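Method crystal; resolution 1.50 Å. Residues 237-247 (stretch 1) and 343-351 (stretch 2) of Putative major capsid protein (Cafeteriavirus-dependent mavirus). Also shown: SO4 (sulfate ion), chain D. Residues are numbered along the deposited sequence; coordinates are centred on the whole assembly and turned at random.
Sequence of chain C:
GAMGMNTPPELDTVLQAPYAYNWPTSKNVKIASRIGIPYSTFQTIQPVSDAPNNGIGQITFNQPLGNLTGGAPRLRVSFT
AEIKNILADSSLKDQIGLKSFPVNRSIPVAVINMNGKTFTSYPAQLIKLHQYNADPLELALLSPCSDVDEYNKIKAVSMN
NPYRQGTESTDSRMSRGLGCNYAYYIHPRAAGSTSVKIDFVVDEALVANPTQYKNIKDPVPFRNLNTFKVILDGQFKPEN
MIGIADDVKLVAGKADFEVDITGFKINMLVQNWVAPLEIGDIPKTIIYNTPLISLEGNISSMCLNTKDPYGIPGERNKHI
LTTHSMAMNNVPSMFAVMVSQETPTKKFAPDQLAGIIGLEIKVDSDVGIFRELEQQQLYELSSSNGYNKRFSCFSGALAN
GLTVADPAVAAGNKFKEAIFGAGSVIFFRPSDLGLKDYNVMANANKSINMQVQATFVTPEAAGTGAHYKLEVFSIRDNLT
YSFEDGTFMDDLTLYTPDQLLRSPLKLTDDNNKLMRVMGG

Stretch 1 (237-247) KPENMIGIADD
Stretch 2 343-351: TPTKKFAPD

Two segments of one chain, at least 100 residues apart in sequence wherever they touch, bury 525 Å² between them, both sides summed. Stretch 1 begins with K237 at the N-cap position of a short helix, 238-241, with phi/psi running from -56/-41° at P238 to -110/-41° at M241. The turn is closed by M241 N to K237 O at 3.2 Å and I242 N to P238 O at 2.9 Å. At I242 (-96/129°) the chain leaves helical geometry and extends as a strand through I244 (-132/124°). Stretch 2 has no regular helix or strand; K346 is extended (-130/142°), K347 (-82/-23°) and F348 (-119/18°) bend the chain, and A349 (-102/168°) extends it again. Two CA-CA separations define the register: 5.2 Å for E239 to K347 and 4.8 Å for G243 to F348.

The backbone contributes one hydrogen bond across the interface. I244 N donates to F348 O at 3.2 Å with an N-H...O angle of 173°, so the bond is nearly linear. The two backbones also pack closely at G243, whose CA lies 3.6 Å from F348 O. Both atoms belong to the backbone; an ideal CB at G243 would point away from stretch 2.

The apolar contact centres on F348, which is buried and has 127 Å² covered by stretch 1, more than any other residue here. Its CA-to-CB bond points toward stretch 1, and chi1 of -49° (m) with chi2 of -68° sets the ring among P238, I242 and I244. P238 CB approaches F348 CE1 at 3.6 Å, at the ring edge; the proline thus serves both as the first helical residue and as an apolar surface. I242 CB is 4.2 Å from F348 CD1, although the end of the isoleucine side chain (m, m) leads away. I244, with chi1 m and chi2 t, brings CD1 to 3.9 Å from F348 CD2. I242 O also lies at the ring edge, 3.5 Å from F348 CD1; this carbonyl is buried by the contact and has no hydrogen-bonding partner in the model.

Two salt bridges join acids of stretch 1 to lysines of stretch 2. The shorter pairs D246 OD1 with K346 NZ at 2.8 Å, a hydrogen bond donated by the lysine. Both CA-to-CB bonds point sideways, but the side-chain ends come nearer: D246 uses chi1 m and chi2 -75°, while K346 reaches across with chi angles of -73, 174, 141 and -156°. D246 OD1 also lies 3.6 Å from A349 CB, where the small methyl group fits beside the carboxylate. The second bridge, E239 OE1 to K347 NZ at 3.4 Å, includes only a weak hydrogen bond. E239 is extended (t, t), and K347 follows m, t, t, m. E239 OE2 packs 3.7 Å from P344 CG. The lysines at these exposed positions are long enough to span to the acids, while the buried F348 ring packs against P238, I242 and I244.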

# COMPACT_ATOMS: atom_id res chain seq x y z
N LYS C 237 1.88 13.89 29.81
CA LYS C 237 2.40 13.10 30.90
C LYS C 237 2.69 11.71 30.41
O LYS C 237 2.21 11.32 29.35
CB LYS C 237 1.41 13.08 32.04
CG LYS C 237 0.11 12.37 31.80
CD LYS C 237 -0.86 12.73 32.91
CE LYS C 237 -2.07 11.82 32.86
NZ LYS C 237 -3.13 12.33 33.77
N PRO C 238 3.48 10.94 31.16
CA PRO C 238 3.97 9.67 30.66
C PRO C 238 2.88 8.70 30.22
O PRO C 238 3.02 8.06 29.16
CB PRO C 238 4.78 9.14 31.85
CG PRO C 238 5.29 10.37 32.49
CD PRO C 238 4.11 11.27 32.46
N GLU C 239 1.78 8.59 30.96
CA GLU C 239 0.72 7.66 30.56
C GLU C 239 0.06 8.02 29.23
O GLU C 239 -0.52 7.18 28.58
CB GLU C 239 -0.35 7.58 31.66
CG GLU C 239 -1.41 6.53 31.42
CD GLU C 239 -2.17 6.11 32.66
OE1 GLU C 239 -2.06 6.80 33.70
OE2 GLU C 239 -2.91 5.10 32.56
N ASN C 240 0.09 9.30 28.86
CA ASN C 240 -0.45 9.71 27.58
C ASN C 240 0.51 9.55 26.42
O ASN C 240 0.05 9.30 25.30
CB ASN C 240 -1.00 11.12 27.68
CG ASN C 240 -2.28 11.16 28.48
OD1 ASN C 240 -3.00 10.16 28.58
ND2 ASN C 240 -2.59 12.31 29.06
N MET C 241 1.80 9.65 26.66
CA MET C 241 2.81 9.72 25.59
C MET C 241 3.70 8.50 25.43
O MET C 241 4.07 8.19 24.32
CB MET C 241 3.72 10.94 25.78
CG MET C 241 2.98 12.25 25.78
SD MET C 241 4.06 13.68 25.67
CE MET C 241 5.00 13.50 27.17
N ILE C 242 4.15 7.89 26.53
CA ILE C 242 5.24 6.95 26.54
C ILE C 242 4.77 5.51 26.46
O ILE C 242 3.89 5.08 27.19
CB ILE C 242 6.11 7.17 27.82
CG1 ILE C 242 6.60 8.63 27.88
CG2 ILE C 242 7.27 6.17 27.89
CD1 ILE C 242 7.60 9.03 26.81
N GLY C 243 5.35 4.78 25.52
CA GLY C 243 5.16 3.35 25.41
C GLY C 243 6.37 2.52 25.76
O GLY C 243 7.49 2.83 25.34
N ILE C 244 6.14 1.45 26.54
CA ILE C 244 7.19 0.52 26.97
C ILE C 244 6.66 -0.88 26.72
O ILE C 244 5.58 -1.23 27.19
CB ILE C 244 7.57 0.70 28.47
CG1 ILE C 244 8.01 2.16 28.73
CG2 ILE C 244 8.69 -0.26 28.81
CD1 ILE C 244 8.20 2.51 30.19
N ALA C 245 7.42 -1.67 25.95
CA ALA C 245 7.07 -3.06 25.68
C ALA C 245 6.84 -3.85 26.97
O ALA C 245 7.51 -3.62 27.99
CB ALA C 245 8.13 -3.73 24.85
N ASP C 246 5.88 -4.75 26.91
CA ASP C 246 5.47 -5.56 28.06
C ASP C 246 6.47 -6.61 28.47
O ASP C 246 6.26 -7.21 29.52
CB ASP C 246 4.08 -6.13 27.78
CG ASP C 246 3.06 -5.03 27.61
OD1 ASP C 246 2.67 -4.42 28.65
OD2 ASP C 246 2.72 -4.67 26.45
N ASP C 247 7.54 -6.83 27.69
CA ASP C 247 8.60 -7.75 28.07
C ASP C 247 9.88 -7.08 28.56
O ASP C 247 10.88 -7.78 28.79
CB ASP C 247 8.87 -8.83 27.01
CG ASP C 247 9.40 -8.31 25.67
OD1 ASP C 247 9.33 -7.08 25.38
OD2 ASP C 247 9.88 -9.19 24.89
N THR C 343 -9.98 1.49 34.01
CA THR C 343 -8.73 1.73 34.72
C THR C 343 -7.61 0.84 34.19
O THR C 343 -7.62 -0.38 34.38
CB THR C 343 -8.93 1.49 36.24
OG1 THR C 343 -10.05 2.26 36.68
CG2 THR C 343 -7.68 1.90 37.03
N PRO C 344 -6.62 1.45 33.50
CA PRO C 344 -5.47 0.65 33.05
C PRO C 344 -4.72 0.04 34.22
O PRO C 344 -4.57 0.68 35.28
CB PRO C 344 -4.61 1.69 32.31
CG PRO C 344 -5.58 2.69 31.82
CD PRO C 344 -6.59 2.81 32.91
N THR C 345 -4.28 -1.20 34.07
CA THR C 345 -3.49 -1.87 35.10
C THR C 345 -1.99 -1.58 34.95
O THR C 345 -1.21 -1.77 35.88
CB THR C 345 -3.70 -3.39 35.05
OG1 THR C 345 -3.31 -3.89 33.77
CG2 THR C 345 -5.16 -3.73 35.32
N LYS C 346 -1.59 -1.16 33.75
CA LYS C 346 -0.22 -0.80 33.46
C LYS C 346 -0.29 0.57 32.78
O LYS C 346 -1.20 0.81 31.98
CB LYS C 346 0.39 -1.80 32.49
CG LYS C 346 0.71 -3.15 33.11
CD LYS C 346 1.17 -4.09 32.00
CE LYS C 346 2.31 -5.00 32.40
NZ LYS C 346 3.06 -5.43 31.18
N LYS C 347 0.65 1.45 33.07
CA LYS C 347 0.57 2.80 32.53
C LYS C 347 1.07 2.95 31.08
O LYS C 347 0.69 3.91 30.42
CB LYS C 347 1.33 3.78 33.42
CG LYS C 347 0.76 3.97 34.82
CD LYS C 347 1.65 4.93 35.61
CE LYS C 347 0.97 5.54 36.83
NZ LYS C 347 -0.34 6.17 36.53
N PHE C 348 1.92 2.05 30.62
CA PHE C 348 2.67 2.28 29.36
C PHE C 348 2.37 1.23 28.30
O PHE C 348 3.11 1.09 27.34
CB PHE C 348 4.17 2.43 29.67
CG PHE C 348 4.42 3.40 30.79
CD1 PHE C 348 4.16 4.73 30.62
CD2 PHE C 348 4.84 2.95 32.04
CE1 PHE C 348 4.32 5.62 31.65
CE2 PHE C 348 5.00 3.85 33.09
CZ PHE C 348 4.73 5.17 32.90
N ALA C 349 1.26 0.53 28.50
CA ALA C 349 0.79 -0.56 27.63
C ALA C 349 -0.33 -0.10 26.72
O ALA C 349 -0.87 0.98 26.89
CB ALA C 349 0.28 -1.70 28.51
N PRO C 350 -0.68 -0.93 25.72
CA PRO C 350 -1.82 -0.59 24.87
C PRO C 350 -3.11 -0.37 25.64
O PRO C 350 -3.36 -1.01 26.68
CB PRO C 350 -1.95 -1.84 23.98
CG PRO C 350 -0.55 -2.38 23.90
CD PRO C 350 -0.06 -2.20 25.30
N ASP C 351 -3.94 0.53 25.14
CA ASP C 351 -5.30 0.69 25.67
C ASP C 351 -6.12 -0.58 25.44
O ASP C 351 -5.97 -1.26 24.43
CB ASP C 351 -6.01 1.90 25.05
CG ASP C 351 -5.60 3.23 25.67
OD1 ASP C 351 -5.07 3.25 26.79
OD2 ASP C 351 -5.95 4.26 25.06
S SO4 D . -11.54 -0.94 38.32
O1 SO4 D . -11.51 -2.20 37.59
O2 SO4 D . -12.53 -1.00 39.42
O3 SO4 D . -11.91 0.19 37.42
O4 SO4 D . -10.18 -0.70 38.85